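Local atomic coordinates of substrate-binding protein (Synechococcus sp., PDB entry 6WPN), a protein that probably binds a sugar or oligosaccharide in the periplasm of a marine cyanobacterium and passes it on for transport into the cell. Residues Pro284-Val297 / Ala367-Leu381. Numbering follows the deposited sequence.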
ATOM      1  N   PRO A 284      -3.520   3.741 -18.167  1.00 42.96           N
ATOM      2  CA  PRO A 284      -3.968   3.386 -16.816  1.00 37.12           C
ATOM      3  C   PRO A 284      -5.356   2.763 -16.858  1.00 44.29           C
ATOM      4  O   PRO A 284      -6.215   3.173 -17.642  1.00 45.12           O
ATOM      5  CB  PRO A 284      -3.977   4.732 -16.077  1.00 45.22           C
ATOM      6  CG  PRO A 284      -3.207   5.683 -16.969  1.00 51.87           C
ATOM      7  CD  PRO A 284      -3.422   5.197 -18.355  1.00 43.33           C
ATOM      8  N   GLN A 285      -5.565   1.765 -16.010  1.00 39.81           N
ATOM      9  CA  GLN A 285      -6.802   1.001 -15.957  1.00 48.05           C
ATOM     10  C   GLN A 285      -7.160   0.731 -14.503  1.00 46.93           C
ATOM     11  O   GLN A 285      -6.308   0.847 -13.617  1.00 41.61           O
ATOM     12  CB  GLN A 285      -6.677  -0.323 -16.727  1.00 48.80           C
ATOM     13  CG  GLN A 285      -6.471  -0.162 -18.228  1.00 58.12           C
ATOM     14  CD  GLN A 285      -7.682   0.418 -18.935  1.00 69.95           C
ATOM     15  OE1 GLN A 285      -8.822   0.158 -18.557  1.00 79.88           O
ATOM     16  NE2 GLN A 285      -7.437   1.214 -19.971  1.00 75.54           N
ATOM     17  N   PRO A 286      -8.419   0.394 -14.225  1.00 46.45           N
ATOM     18  CA  PRO A 286      -8.803   0.102 -12.847  1.00 44.57           C
ATOM     19  C   PRO A 286      -8.019  -1.075 -12.307  1.00 48.71           C
ATOM     20  O   PRO A 286      -7.634  -1.990 -13.060  1.00 49.69           O
ATOM     21  CB  PRO A 286     -10.299  -0.228 -12.962  1.00 39.78           C
ATOM     22  CG  PRO A 286     -10.745   0.494 -14.183  1.00 39.45           C
ATOM     23  CD  PRO A 286      -9.585   0.444 -15.129  1.00 36.37           C
ATOM     24  N   PRO A 287      -7.758  -1.101 -11.003  1.00 40.76           N
ATOM     25  CA  PRO A 287      -7.018  -2.224 -10.424  1.00 41.13           C
ATOM     26  C   PRO A 287      -7.847  -3.494 -10.458  1.00 42.61           C
ATOM     27  O   PRO A 287      -9.074  -3.469 -10.590  1.00 44.29           O
ATOM     28  CB  PRO A 287      -6.758  -1.778  -8.983  1.00 41.55           C
ATOM     29  CG  PRO A 287      -7.896  -0.849  -8.686  1.00 43.27           C
ATOM     30  CD  PRO A 287      -8.183  -0.131  -9.978  1.00 36.46           C
ATOM     31  N   LEU A 288      -7.155  -4.624 -10.348  1.00 39.64           N
ATOM     32  CA  LEU A 288      -7.860  -5.893 -10.281  1.00 37.28           C
ATOM     33  C   LEU A 288      -8.605  -5.986  -8.958  1.00 38.71           C
ATOM     34  O   LEU A 288      -8.098  -5.569  -7.911  1.00 45.49           O
ATOM     35  CB  LEU A 288      -6.885  -7.061 -10.429  1.00 43.26           C
ATOM     36  CG  LEU A 288      -6.280  -7.238 -11.823  1.00 40.55           C
ATOM     37  CD1 LEU A 288      -4.964  -7.990 -11.768  1.00 39.51           C
ATOM     38  CD2 LEU A 288      -7.284  -7.958 -12.710  1.00 32.08           C
ATOM     39  N   THR A 289      -9.836  -6.485  -9.017  1.00 41.11           N
ATOM     40  CA  THR A 289     -10.639  -6.700  -7.823  1.00 44.93           C
ATOM     41  C   THR A 289     -11.271  -8.083  -7.886  1.00 50.27           C
ATOM     42  O   THR A 289     -11.144  -8.812  -8.875  1.00 45.48           O
ATOM     43  CB  THR A 289     -11.741  -5.642  -7.675  1.00 51.60           C
ATOM     44  OG1 THR A 289     -12.788  -5.918  -8.612  1.00 55.43           O
ATOM     45  CG2 THR A 289     -11.191  -4.236  -7.927  1.00 50.75           C
ATOM     46  N   GLY A 290     -11.991  -8.431  -6.824  1.00 52.02           N
ATOM     47  CA  GLY A 290     -12.806  -9.621  -6.805  1.00 44.31           C
ATOM     48  C   GLY A 290     -14.211  -9.279  -7.246  1.00 54.31           C
ATOM     49  O   GLY A 290     -14.502  -8.163  -7.684  1.00 50.76           O
ATOM     50  N   SER A 291     -15.101 -10.266  -7.125  1.00 56.91           N
ATOM     51  CA  SER A 291     -16.482 -10.062  -7.545  1.00 61.40           C
ATOM     52  C   SER A 291     -17.161  -8.951  -6.758  1.00 61.24           C
ATOM     53  O   SER A 291     -18.145  -8.381  -7.238  1.00 71.71           O
ATOM     54  CB  SER A 291     -17.275 -11.363  -7.412  1.00 63.59           C
ATOM     55  OG  SER A 291     -17.326 -11.798  -6.066  1.00 80.32           O
ATOM     56  N   ASP A 292     -16.651  -8.623  -5.570  1.00 65.55           N
ATOM     57  CA  ASP A 292     -17.207  -7.540  -4.769  1.00 76.84           C
ATOM     58  C   ASP A 292     -16.805  -6.157  -5.270  1.00 67.77           C
ATOM     59  O   ASP A 292     -17.370  -5.163  -4.800  1.00 72.34           O
ATOM     60  CB  ASP A 292     -16.778  -7.693  -3.310  1.00 92.42           C
ATOM     61  CG  ASP A 292     -15.278  -7.590  -3.136  1.00103.90           C
ATOM     62  OD1 ASP A 292     -14.542  -8.010  -4.055  1.00110.85           O
ATOM     63  OD2 ASP A 292     -14.834  -7.088  -2.085  1.00108.89           O
ATOM     64  N   GLY A 293     -15.839  -6.065  -6.185  1.00 56.80           N
ATOM     65  CA  GLY A 293     -15.478  -4.803  -6.792  1.00 54.41           C
ATOM     66  C   GLY A 293     -14.553  -3.920  -5.982  1.00 56.31           C
ATOM     67  O   GLY A 293     -13.978  -2.979  -6.542  1.00 64.79           O
ATOM     68  N   THR A 294     -14.412  -4.165  -4.679  1.00 48.95           N
ATOM     69  CA  THR A 294     -13.619  -3.289  -3.824  1.00 40.70           C
ATOM     70  C   THR A 294     -12.150  -3.294  -4.228  1.00 53.62           C
ATOM     71  O   THR A 294     -11.535  -4.352  -4.394  1.00 69.00           O
ATOM     72  CB  THR A 294     -13.758  -3.718  -2.366  1.00 47.51           C
ATOM     73  OG1 THR A 294     -15.144  -3.745  -2.011  1.00 65.04           O
ATOM     74  CG2 THR A 294     -13.029  -2.744  -1.460  1.00 45.82           C
ATOM     75  N   ALA A 295     -11.575  -2.102  -4.327  1.00 48.26           N
ATOM     76  CA  ALA A 295     -10.152  -1.914  -4.552  1.00 42.00           C
ATOM     77  C   ALA A 295      -9.456  -1.579  -3.243  1.00 51.32           C
ATOM     78  O   ALA A 295     -10.086  -1.221  -2.246  1.00 53.19           O
ATOM     79  CB  ALA A 295      -9.897  -0.802  -5.570  1.00 35.37           C
ATOM     80  N   ASN A 296      -8.141  -1.735  -3.248  1.00 50.13           N
ATOM     81  CA  ASN A 296      -7.336  -1.498  -2.063  1.00 52.26           C
ATOM     82  C   ASN A 296      -6.805  -0.075  -2.041  1.00 42.43           C
ATOM     83  O   ASN A 296      -6.471   0.495  -3.083  1.00 42.13           O
ATOM     84  CB  ASN A 296      -6.162  -2.472  -2.006  1.00 60.09           C
ATOM     85  CG  ASN A 296      -5.459  -2.443  -0.677  1.00 58.06           C
ATOM     86  OD1 ASN A 296      -6.036  -2.784   0.355  1.00 64.99           O
ATOM     87  ND2 ASN A 296      -4.206  -2.009  -0.689  1.00 53.99           N
ATOM     88  N   VAL A 297      -6.723   0.494  -0.841  1.00 41.47           N
ATOM     89  CA  VAL A 297      -6.140   1.814  -0.649  1.00 51.04           C
ATOM     90  C   VAL A 297      -5.106   1.708   0.466  1.00 45.50           C
ATOM     91  O   VAL A 297      -5.395   1.190   1.550  1.00 55.29           O
ATOM     92  CB  VAL A 297      -7.209   2.880  -0.326  1.00 52.43           C
ATOM     93  CG1 VAL A 297      -8.086   2.452   0.838  1.00 48.93           C
ATOM     94  CG2 VAL A 297      -6.553   4.225  -0.044  1.00 58.42           C
ATOM     95  N   ALA A 367      -4.120   9.059 -15.125  1.00 37.60           N
ATOM     96  CA  ALA A 367      -3.870   8.124 -14.037  1.00 32.56           C
ATOM     97  C   ALA A 367      -4.309   8.709 -12.701  1.00 39.07           C
ATOM     98  O   ALA A 367      -4.986   8.038 -11.915  1.00 41.75           O
ATOM     99  CB  ALA A 367      -2.391   7.744 -14.009  1.00 31.85           C
ATOM    100  N   ARG A 368      -3.952   9.970 -12.433  1.00 44.83           N
ATOM    101  CA  ARG A 368      -4.335  10.581 -11.161  1.00 41.92           C
ATOM    102  C   ARG A 368      -5.850  10.683 -11.032  1.00 43.36           C
ATOM    103  O   ARG A 368      -6.404  10.490  -9.943  1.00 40.67           O
ATOM    104  CB  ARG A 368      -3.703  11.966 -11.019  1.00 35.85           C
ATOM    105  CG  ARG A 368      -2.190  11.987 -10.935  1.00 42.23           C
ATOM    106  CD  ARG A 368      -1.694  13.418 -10.870  1.00 39.37           C
ATOM    107  NE  ARG A 368      -2.194  14.082  -9.669  1.00 46.29           N
ATOM    108  CZ  ARG A 368      -2.221  15.397  -9.493  1.00 44.41           C
ATOM    109  NH1 ARG A 368      -1.784  16.211 -10.447  1.00 41.38           N
ATOM    110  NH2 ARG A 368      -2.701  15.899  -8.362  1.00 45.41           N
ATOM    111  N   LEU A 369      -6.537  10.974 -12.137  1.00 39.68           N
ATOM    112  CA  LEU A 369      -7.990  11.091 -12.098  1.00 47.17           C
ATOM    113  C   LEU A 369      -8.645   9.738 -11.863  1.00 47.87           C
ATOM    114  O   LEU A 369      -9.657   9.646 -11.159  1.00 49.16           O
ATOM    115  CB  LEU A 369      -8.496  11.708 -13.399  1.00 47.76           C
ATOM    116  CG  LEU A 369      -9.949  12.172 -13.408  1.00 43.84           C
ATOM    117  CD1 LEU A 369     -10.175  13.170 -12.292  1.00 50.28           C
ATOM    118  CD2 LEU A 369     -10.284  12.781 -14.755  1.00 39.45           C
ATOM    119  N   LEU A 370      -8.090   8.679 -12.452  1.00 39.15           N
ATOM    120  CA  LEU A 370      -8.635   7.349 -12.218  1.00 42.37           C
ATOM    121  C   LEU A 370      -8.434   6.918 -10.767  1.00 42.94           C
ATOM    122  O   LEU A 370      -9.321   6.295 -10.171  1.00 45.38           O
ATOM    123  CB  LEU A 370      -7.995   6.358 -13.189  1.00 45.76           C
ATOM    124  CG  LEU A 370      -8.681   5.008 -13.373  1.00 49.61           C
ATOM    125  CD1 LEU A 370     -10.177   5.198 -13.504  1.00 38.66           C
ATOM    126  CD2 LEU A 370      -8.126   4.330 -14.619  1.00 49.37           C
ATOM    127  N   SER A 371      -7.285   7.256 -10.173  1.00 36.40           N
ATOM    128  CA  SER A 371      -7.075   6.972  -8.754  1.00 38.53           C
ATOM    129  C   SER A 371      -8.081   7.713  -7.880  1.00 40.90           C
ATOM    130  O   SER A 371      -8.636   7.137  -6.935  1.00 49.61           O
ATOM    131  CB  SER A 371      -5.649   7.333  -8.337  1.00 32.07           C
ATOM    132  OG  SER A 371      -4.707   6.430  -8.884  1.00 45.50           O
ATOM    133  N   ALA A 372      -8.331   8.991  -8.176  1.00 34.39           N
ATOM    134  CA  ALA A 372      -9.269   9.757  -7.358  1.00 44.16           C
ATOM    135  C   ALA A 372     -10.691   9.222  -7.482  1.00 43.44           C
ATOM    136  O   ALA A 372     -11.452   9.252  -6.509  1.00 47.57           O
ATOM    137  CB  ALA A 372      -9.219  11.236  -7.742  1.00 36.16           C
ATOM    138  N   GLU A 373     -11.062   8.739  -8.665  1.00 51.27           N
ATOM    139  CA  GLU A 373     -12.393   8.177  -8.866  1.00 49.37           C
ATOM    140  C   GLU A 373     -12.523   6.816  -8.189  1.00 52.11           C
ATOM    141  O   GLU A 373     -13.572   6.495  -7.619  1.00 54.92           O
ATOM    142  CB  GLU A 373     -12.673   8.094 -10.363  1.00 49.82           C
ATOM    143  CG  GLU A 373     -12.833   9.473 -10.988  1.00 68.76           C
ATOM    144  CD  GLU A 373     -13.067   9.432 -12.484  1.00 74.86           C
ATOM    145  OE1 GLU A 373     -12.364   8.667 -13.177  1.00 59.76           O
ATOM    146  OE2 GLU A 373     -13.948  10.179 -12.964  1.00 92.78           O
ATOM    147  N   THR A 374     -11.457   6.012  -8.232  1.00 49.37           N
ATOM    148  CA  THR A 374     -11.463   4.686  -7.615  1.00 55.19           C
ATOM    149  C   THR A 374     -11.558   4.767  -6.095  1.00 51.61           C
ATOM    150  O   THR A 374     -12.095   3.853  -5.457  1.00 50.58           O
ATOM    151  CB  THR A 374     -10.209   3.912  -8.033  1.00 51.40           C
ATOM    152  OG1 THR A 374     -10.120   3.888  -9.461  1.00 58.22           O
ATOM    153  CG2 THR A 374     -10.263   2.483  -7.534  1.00 55.18           C
ATOM    154  N   LEU A 375     -11.047   5.851  -5.502  1.00 52.95           N
ATOM    155  CA  LEU A 375     -11.072   6.011  -4.050  1.00 48.94           C
ATOM    156  C   LEU A 375     -12.481   5.908  -3.471  1.00 49.50           C
ATOM    157  O   LEU A 375     -12.647   5.440  -2.339  1.00 51.33           O
ATOM    158  CB  LEU A 375     -10.444   7.353  -3.668  1.00 46.59           C
ATOM    159  CG  LEU A 375     -10.474   7.682  -2.181  1.00 46.79           C
ATOM    160  CD1 LEU A 375      -9.654   6.652  -1.429  1.00 39.19           C
ATOM    161  CD2 LEU A 375      -9.948   9.090  -1.940  1.00 45.55           C
ATOM    162  N   ASN A 376     -13.506   6.297  -4.232  1.00 50.25           N
ATOM    163  CA  ASN A 376     -14.866   6.246  -3.708  1.00 54.52           C
ATOM    164  C   ASN A 376     -15.343   4.818  -3.486  1.00 61.06           C
ATOM    165  O   ASN A 376     -16.298   4.606  -2.731  1.00 67.37           O
ATOM    166  CB  ASN A 376     -15.832   6.963  -4.652  1.00 60.75           C
ATOM    167  CG  ASN A 376     -15.570   8.452  -4.729  1.00 81.55           C
ATOM    168  OD1 ASN A 376     -15.436   9.016  -5.817  1.00 89.30           O
ATOM    169  ND2 ASN A 376     -15.495   9.099  -3.572  1.00 88.67           N
ATOM    170  N   THR A 377     -14.683   3.839  -4.097  1.00 58.46           N
ATOM    171  CA  THR A 377     -15.068   2.441  -3.991  1.00 58.18           C
ATOM    172  C   THR A 377     -13.985   1.600  -3.344  1.00 61.44           C
ATOM    173  O   THR A 377     -14.180   0.392  -3.166  1.00 66.64           O
ATOM    174  CB  THR A 377     -15.416   1.848  -5.364  1.00 59.64           C
ATOM    175  OG1 THR A 377     -14.294   1.969  -6.248  1.00 66.20           O
ATOM    176  CG2 THR A 377     -16.623   2.558  -5.954  1.00 57.52           C
ATOM    177  N   ALA A 378     -12.839   2.185  -3.022  1.00 57.47           N
ATOM    178  CA  ALA A 378     -11.749   1.419  -2.450  1.00 52.53           C
ATOM    179  C   ALA A 378     -11.800   1.469  -0.927  1.00 61.35           C
ATOM    180  O   ALA A 378     -12.232   2.455  -0.323  1.00 75.91           O
ATOM    181  CB  ALA A 378     -10.406   1.952  -2.947  1.00 50.78           C
ATOM    182  N   ARG A 379     -11.359   0.373  -0.314  1.00 50.74           N
ATOM    183  CA  ARG A 379     -11.302   0.198   1.127  1.00 47.90           C
ATOM    184  C   ARG A 379      -9.913  -0.299   1.503  1.00 53.71           C
ATOM    185  O   ARG A 379      -9.110  -0.679   0.647  1.00 52.46           O
ATOM    186  CB  ARG A 379     -12.362  -0.799   1.618  1.00 48.11           C
ATOM    187  CG  ARG A 379     -13.715  -0.209   2.029  1.00 64.82           C
ATOM    188  CD  ARG A 379     -14.461   0.395   0.842  1.00 74.32           C
ATOM    189  NE  ARG A 379     -15.855   0.724   1.146  1.00 83.47           N
ATOM    190  CZ  ARG A 379     -16.894   0.020   0.700  1.00 87.64           C
ATOM    191  NH1 ARG A 379     -16.693  -1.045  -0.069  1.00 81.97           N
ATOM    192  NH2 ARG A 379     -18.135   0.376   1.017  1.00 91.06           N
ATOM    193  N   VAL A 380      -9.630  -0.301   2.798  1.00 56.54           N
ATOM    194  CA  VAL A 380      -8.387  -0.864   3.310  1.00 58.46           C
ATOM    195  C   VAL A 380      -8.666  -2.349   3.501  1.00 57.75           C
ATOM    196  O   VAL A 380      -9.607  -2.723   4.210  1.00 63.38           O
ATOM    197  CB  VAL A 380      -7.961  -0.202   4.626  1.00 57.77           C
ATOM    198  CG1 VAL A 380      -6.868  -1.011   5.300  1.00 51.82           C
ATOM    199  CG2 VAL A 380      -7.495   1.221   4.378  1.00 58.64           C
ATOM    200  N   LEU A 381      -7.848  -3.195   2.879  1.00 48.20           N
ATOM    201  CA  LEU A 381      -8.167  -4.617   2.815  1.00 58.27           C
ATOM    202  C   LEU A 381      -7.416  -5.468   3.830  1.00 62.66           C
ATOM    203  O   LEU A 381      -8.013  -6.378   4.415  1.00 56.67           O
ATOM    204  CB  LEU A 381      -7.885  -5.150   1.406  1.00 52.65           C
ATOM    205  CG  LEU A 381      -8.683  -4.528   0.258  1.00 50.98           C
ATOM    206  CD1 LEU A 381      -8.274  -5.142  -1.070  1.00 51.83           C
ATOM    207  CD2 LEU A 381     -10.175  -4.697   0.489  1.00 48.31           C
TER
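The carbonyl oxygen of A295 takes the backbone N-H of R379 almost head-on, with N and O 2.8 Å apart. Two residues further on, the amide of V297 returns a bond to R379 O at 3.0 Å, its N standing well above the carbonyl plane, while the CA of N296 makes a CH···O contact with the same oxygen. A side-chain oxygen accepts the third bond: N296 has CG anti to its backbone N (chi1 -169°), which swings OD1 across to the amide N of L381, 3.1 Å away, and the same OD1 packs against L381 CG at 3.2 Å. With an alanine here, the L381 amide would probably be left without this acceptor, and a gap is likely beside the leucine side chain where the amide group had been. The two backbone bonds of R379 lay the short, weakly bonded strand 378-379 parallel to the start of strand 295-303, within the mixed sheet of a bacterial extracellular solute-binding protein. The strand follows closely on helix 359-374, whose last turns lean on the prolines of 284-287. There L370 sends CD2 against the backbone of Q285, and A367 CB meets P284 CG at 3.7 Å. T374 turns CG2 to both A295 CB and P287 CD, while its OG1 and N reach L370 O from opposite faces of the carbonyl plane. A295 and A378 touch through their CB atoms, and just past the strand V297 CG1 rests on V380 CG2 at 3.8 Å. Beyond the two segments, L141 and V143 of strand 137-149 pack against V297 and T374, respectively.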